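Local coordinates for conserved hypothetical protein NMB0706 (Neisseria meningitidis, PDB 1RV9) that is of unknown function but belongs to the family named multi-copper polyphenol oxidoreductase laccase, within the CNF1/YfiH clan of alpha-beta-beta-alpha proteins, at residues A[69-74]-A[251-256]; A[88-93]-A[102-107]. All blocks are in the same frame, centred on the assembly; numbering follows the deposited sequence.

Contact 1. Residues A[69-74]-A[251-256]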
loop_
_atom_site.group_PDB
_atom_site.type_symbol
_atom_site.label_atom_id
_atom_site.label_comp_id
_atom_site.label_asym_id
_atom_site.label_seq_id
_atom_site.Cartn_x
_atom_site.Cartn_y
_atom_site.Cartn_z
ATOM N N GLN A 69 12.872 -11.388 -9.322
ATOM C CA GLN A 69 14.223 -11.874 -9.049
ATOM C C GLN A 69 14.596 -11.567 -7.606
ATOM O O GLN A 69 15.252 -12.368 -6.938
ATOM C CB GLN A 69 15.235 -11.204 -9.982
ATOM C CG GLN A 69 15.117 -11.622 -11.434
ATOM C CD GLN A 69 15.342 -13.107 -11.626
ATOM O OE1 GLN A 69 16.398 -13.639 -11.276
ATOM N NE2 GLN A 69 14.348 -13.789 -12.185
ATOM N N GLN A 70 14.179 -10.397 -7.134
ATOM C CA GLN A 70 14.459 -9.977 -5.768
ATOM C C GLN A 70 13.637 -10.770 -4.759
ATOM O O GLN A 70 14.140 -11.170 -3.712
ATOM C CB GLN A 70 14.156 -8.486 -5.599
ATOM C CG GLN A 70 15.172 -7.551 -6.232
ATOM C CD GLN A 70 16.542 -7.671 -5.592
ATOM O OE1 GLN A 70 16.671 -7.634 -4.369
ATOM N NE2 GLN A 70 17.574 -7.807 -6.418
ATOM N N VAL A 71 12.372 -11.000 -5.087
ATOM C CA VAL A 71 11.466 -11.721 -4.199
ATOM C C VAL A 71 11.712 -13.224 -4.141
ATOM O O VAL A 71 11.790 -13.804 -3.057
ATOM C CB VAL A 71 10.002 -11.472 -4.604
ATOM C CG1 VAL A 71 9.060 -12.205 -3.655
ATOM C CG2 VAL A 71 9.716 -9.976 -4.592
ATOM N N GLY A 72 11.826 -13.856 -5.306
ATOM C CA GLY A 72 12.057 -15.290 -5.340
ATOM C C GLY A 72 10.768 -16.089 -5.314
ATOM O O GLY A 72 10.786 -17.308 -5.150
ATOM N N LEU A 73 9.645 -15.391 -5.464
ATOM C CA LEU A 73 8.320 -16.010 -5.470
ATOM C C LEU A 73 7.425 -15.263 -6.445
ATOM O O LEU A 73 7.693 -14.109 -6.782
ATOM C CB LEU A 73 7.654 -15.906 -4.089
ATOM C CG LEU A 73 8.142 -16.696 -2.879
ATOM C CD1 LEU A 73 7.409 -16.194 -1.635
ATOM C CD2 LEU A 73 7.883 -18.179 -3.091
ATOM N N PRO A 74 6.356 -15.915 -6.929
ATOM C CA PRO A 74 5.475 -15.193 -7.849
ATOM C C PRO A 74 4.801 -14.084 -7.032
ATOM O O PRO A 74 4.556 -14.253 -5.834
ATOM C CB PRO A 74 4.494 -16.272 -8.317
ATOM C CG PRO A 74 4.489 -17.260 -7.179
ATOM C CD PRO A 74 5.941 -17.324 -6.791
ATOM N N LEU A 251 5.499 -5.067 -1.081
ATOM C CA LEU A 251 5.315 -6.512 -1.072
ATOM C C LEU A 251 5.659 -7.129 0.267
ATOM O O LEU A 251 6.504 -6.620 1.003
ATOM C CB LEU A 251 6.196 -7.165 -2.146
ATOM C CG LEU A 251 6.045 -6.720 -3.601
ATOM C CD1 LEU A 251 6.735 -5.380 -3.809
ATOM C CD2 LEU A 251 6.670 -7.776 -4.507
ATOM N N ILE A 252 5.003 -8.241 0.563
ATOM C CA ILE A 252 5.251 -8.958 1.802
ATOM C C ILE A 252 5.023 -10.444 1.564
ATOM O O ILE A 252 4.134 -10.841 0.809
ATOM C CB ILE A 252 4.337 -8.436 2.946
ATOM C CG1 ILE A 252 4.723 -9.103 4.267
ATOM C CG2 ILE A 252 2.868 -8.696 2.618
ATOM C CD1 ILE A 252 4.084 -8.443 5.473
ATOM N N TRP A 253 5.857 -11.268 2.183
ATOM C CA TRP A 253 5.709 -12.703 2.035
ATOM C C TRP A 253 6.324 -13.442 3.201
ATOM O O TRP A 253 7.082 -12.869 3.986
ATOM C CB TRP A 253 6.340 -13.178 0.716
ATOM C CG TRP A 253 7.839 -13.004 0.600
ATOM C CD1 TRP A 253 8.799 -13.954 0.818
ATOM C CD2 TRP A 253 8.533 -11.822 0.184
ATOM N NE1 TRP A 253 10.048 -13.436 0.557
ATOM C CE2 TRP A 253 9.913 -12.129 0.170
ATOM C CE3 TRP A 253 8.123 -10.531 -0.172
ATOM C CZ2 TRP A 253 10.885 -11.190 -0.199
ATOM C CZ3 TRP A 253 9.089 -9.596 -0.537
ATOM C CH2 TRP A 253 10.456 -9.932 -0.544
ATOM N N LEU A 254 5.948 -14.708 3.325
ATOM C CA LEU A 254 6.473 -15.576 4.365
ATOM C C LEU A 254 7.595 -16.379 3.728
ATOM O O LEU A 254 7.460 -16.883 2.611
ATOM C CB LEU A 254 5.386 -16.526 4.871
ATOM C CG LEU A 254 4.255 -15.885 5.669
ATOM C CD1 LEU A 254 3.088 -16.858 5.772
ATOM C CD2 LEU A 254 4.770 -15.490 7.056
ATOM N N ASP A 255 8.713 -16.471 4.434
ATOM C CA ASP A 255 9.865 -17.222 3.959
ATOM C C ASP A 255 10.373 -18.021 5.144
ATOM O O ASP A 255 11.304 -17.607 5.835
ATOM C CB ASP A 255 10.949 -16.274 3.443
ATOM C CG ASP A 255 12.260 -16.984 3.164
ATOM O OD1 ASP A 255 12.219 -18.166 2.771
ATOM O OD2 ASP A 255 13.328 -16.356 3.326
ATOM N N GLY A 256 9.735 -19.161 5.385
ATOM C CA GLY A 256 10.129 -20.000 6.499
ATOM C C GLY A 256 8.978 -20.815 7.051
ATOM O O GLY A 256 9.146 -22.042 7.227
#
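Apolar helix-on-sheet packing joins the last turn of helix 57-71 and the chain that leaves it to the final strand of the fold, 248-254, an inner strand of a five-stranded mixed sheet. The backbones stay well apart, with Val71 and Trp253 the closest pair of CA atoms at 8.5 Å, so it is side chains that bridge the gap. Trp253 is the centrepiece. Its chi1 of 65° tucks CG between the backbone N and the carbonyl carbon, and the indole is turned to offer a face to the helix. Val71 lays one methyl on that face: CG1 sits 3.8 Å from the centroid of the six-membered ring and only 5° off its normal, a well-centred CH-pi contact. With CG1 anti to the backbone N (chi1 -179°), the other methyl lies beside that N and reaches along the strand, where Val71 CG2 meets Leu251 CD2 at 3.8 Å. One valine thus spans the indole and the leucine two residues before it on the strand.

Past the helix the chain turns through Gly72, whose positive phi breaks the helical run, and brings Leu73 back towards the strand. Leu73 CD1 comes obliquely to the five-membered part of the indole, 3.6 Å from Trp253 CD1, so the two residues flanking the glycine share the same tryptophan. Ile252 projects from the other side of the strand, onto Val131 of the second large sheet. Strand 248-254 therefore has the helix on one face and a sheet on the other, the layering expected of an inner strand in the alpha-beta-beta-alpha architecture of this protein.

Contact 2. Residues A[88-93]-A[102-107]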
loop_
_atom_site.group_PDB
_atom_site.type_symbol
_atom_site.label_atom_id
_atom_site.label_comp_id
_atom_site.label_asym_id
_atom_site.label_seq_id
_atom_site.Cartn_x
_atom_site.Cartn_y
_atom_site.Cartn_z
ATOM N N ASN A 88 -7.373 -14.132 -1.638
ATOM C CA ASN A 88 -6.257 -14.947 -1.174
ATOM C C ASN A 88 -5.204 -14.796 -2.264
ATOM O O ASN A 88 -5.464 -15.098 -3.429
ATOM C CB ASN A 88 -6.662 -16.418 -1.038
ATOM C CG ASN A 88 -7.522 -16.673 0.181
ATOM O OD1 ASN A 88 -7.332 -16.054 1.228
ATOM N ND2 ASN A 88 -8.463 -17.602 0.060
ATOM N N ALA A 89 -4.022 -14.315 -1.892
ATOM C CA ALA A 89 -2.963 -14.099 -2.869
ATOM C C ALA A 89 -2.629 -15.344 -3.675
ATOM O O ALA A 89 -2.359 -15.254 -4.875
ATOM C CB ALA A 89 -1.709 -13.573 -2.176
ATOM N N ALA A 90 -2.661 -16.502 -3.023
ATOM C CA ALA A 90 -2.347 -17.765 -3.687
ATOM C C ALA A 90 -3.336 -18.097 -4.801
ATOM O O ALA A 90 -3.018 -18.866 -5.709
ATOM C CB ALA A 90 -2.309 -18.898 -2.660
ATOM N N GLU A 91 -4.531 -17.514 -4.737
ATOM C CA GLU A 91 -5.560 -17.762 -5.746
ATOM C C GLU A 91 -5.628 -16.641 -6.781
ATOM O O GLU A 91 -6.334 -16.759 -7.787
ATOM C CB GLU A 91 -6.934 -17.893 -5.086
ATOM C CG GLU A 91 -7.050 -18.975 -4.030
ATOM C CD GLU A 91 -8.449 -19.053 -3.444
ATOM O OE1 GLU A 91 -8.934 -18.033 -2.911
ATOM O OE2 GLU A 91 -9.067 -20.136 -3.517
ATOM N N ALA A 92 -4.900 -15.558 -6.540
ATOM C CA ALA A 92 -4.903 -14.416 -7.447
ATOM C C ALA A 92 -3.914 -14.506 -8.605
ATOM O O ALA A 92 -3.822 -13.584 -9.415
ATOM C CB ALA A 92 -4.649 -13.137 -6.640
ATOM N N LEU A 93 -3.188 -15.617 -8.686
ATOM C CA LEU A 93 -2.185 -15.800 -9.732
ATOM C C LEU A 93 -2.656 -16.349 -11.079
ATOM O O LEU A 93 -2.057 -16.063 -12.104
ATOM C CB LEU A 93 -1.050 -16.680 -9.208
ATOM C CG LEU A 93 -0.411 -16.223 -7.897
ATOM C CD1 LEU A 93 0.675 -17.215 -7.506
ATOM C CD2 LEU A 93 0.177 -14.822 -8.039
ATOM N N SER A 102 -4.769 -8.442 -0.433
ATOM C CA SER A 102 -4.614 -9.889 -0.485
ATOM C C SER A 102 -3.973 -10.378 0.805
ATOM O O SER A 102 -3.275 -9.628 1.500
ATOM C CB SER A 102 -3.779 -10.322 -1.702
ATOM O OG SER A 102 -2.398 -10.045 -1.536
ATOM N N VAL A 103 -4.245 -11.634 1.133
ATOM C CA VAL A 103 -3.709 -12.254 2.335
ATOM C C VAL A 103 -3.061 -13.584 1.972
ATOM O O VAL A 103 -3.362 -14.166 0.926
ATOM C CB VAL A 103 -4.832 -12.522 3.372
ATOM C CG1 VAL A 103 -5.514 -11.220 3.753
ATOM C CG2 VAL A 103 -5.852 -13.492 2.795
ATOM N N ASP A 104 -2.161 -14.055 2.829
ATOM C CA ASP A 104 -1.505 -15.336 2.604
ATOM C C ASP A 104 -0.935 -15.935 3.875
ATOM O O ASP A 104 -0.479 -15.216 4.759
ATOM C CB ASP A 104 -0.368 -15.219 1.590
ATOM C CG ASP A 104 0.329 -16.545 1.369
ATOM O OD1 ASP A 104 1.498 -16.701 1.791
ATOM O OD2 ASP A 104 -0.317 -17.447 0.790
ATOM N N ASP A 105 -0.955 -17.264 3.946
ATOM C CA ASP A 105 -0.414 -17.993 5.089
ATOM C C ASP A 105 0.304 -19.249 4.592
ATOM O O ASP A 105 0.539 -20.186 5.355
ATOM C CB ASP A 105 -1.544 -18.376 6.055
ATOM C CG ASP A 105 -2.470 -19.438 5.488
ATOM O OD1 ASP A 105 -2.485 -19.638 4.255
ATOM O OD2 ASP A 105 -3.196 -20.073 6.286
ATOM N N THR A 106 0.661 -19.252 3.310
ATOM C CA THR A 106 1.322 -20.402 2.691
ATOM C C THR A 106 2.804 -20.218 2.392
ATOM O O THR A 106 3.565 -21.191 2.372
ATOM C CB THR A 106 0.648 -20.774 1.360
ATOM O OG1 THR A 106 0.929 -19.763 0.381
ATOM C CG2 THR A 106 -0.856 -20.900 1.541
ATOM N N GLY A 107 3.211 -18.975 2.146
ATOM C CA GLY A 107 4.598 -18.702 1.817
ATOM C C GLY A 107 4.891 -19.114 0.384
ATOM O O GLY A 107 6.047 -19.267 -0.012
HETATM O O HOH W 1 -2.767 -16.896 -0.210
#
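Backbone hydrogen bonding comes first. Strands 86-88 and 101-104 run parallel, and their last bridge pairs Asn88 with Val103, the CA atoms 5.1 Å apart. Ala89 N donates to Val103 O over 2.9 Å, nearly straight at 164° and in the plane of the carbonyl. Beyond it 88-93 leaves the sheet and curls into a turn, with Glu91 N bonded to Asn88 O and Ala92 N to Ala89 O.

A water carries the pairing one step further. It accepts from Ala90 N and donates to both Val103 O and Asp104 OD2, so Val103 O takes two bonds, and the diverging chains remain linked through a single molecule.

Side-chain polar bonds set each segment's own shape. Asp104, its CG anti to the backbone N (chi1 179°), gathers the following turn: OD1 receives Gly107 N at 2.9 Å on its syn lone pair, an Asx motif, while OD2 accepts from Thr106 OG1 at 2.7 Å, also syn. With the water as well, OD2 is firmly held; these donors would probably help stabilise a negative charge on the buried aspartate. Across the way, Asn88 ND2 donates to Glu91 OE1, which it meets from above the carboxylate plane, tying the side chains on the turn together.

Van der Waals contacts complete the interface. Asn88 OD1 rests against Val103 CG2 at 3.3 Å on one face of the sheet. On the other, Ala89 CB lies 3.7 Å from Ser102 OG.

Strand 86-88 forms an edge of the six-stranded mixed sheet. Strand 101-104 is bonded on its far side to strand 131-136, while Ala89, Ser102 and Asp104 all pack on Cys111 of strand 110-115 in the other large sheet.

Overall arrangement
Contacts 1 and 2 have their centres 12 Å apart, on the same side of the chain's centre, and they touch directly. Leu73 CD1 packs on Gly107 O at 3.7 Å, and Leu254 CD1 lies 3.7 Å from Asp105 CA, so the turn after strand 101-104 meets both halves of contact 1. A second junction joins Pro74 CG to Leu93 CD1 at 3.8 Å. Strand 110-115 touches both: its Ala110 packs against Val71 and Trp253, and its Cys111 meets the side chains of contact 2. Together they span a helix and both large sheets, the 88-93/102-107 pair falling in sequence between the segments of 69-74/251-256.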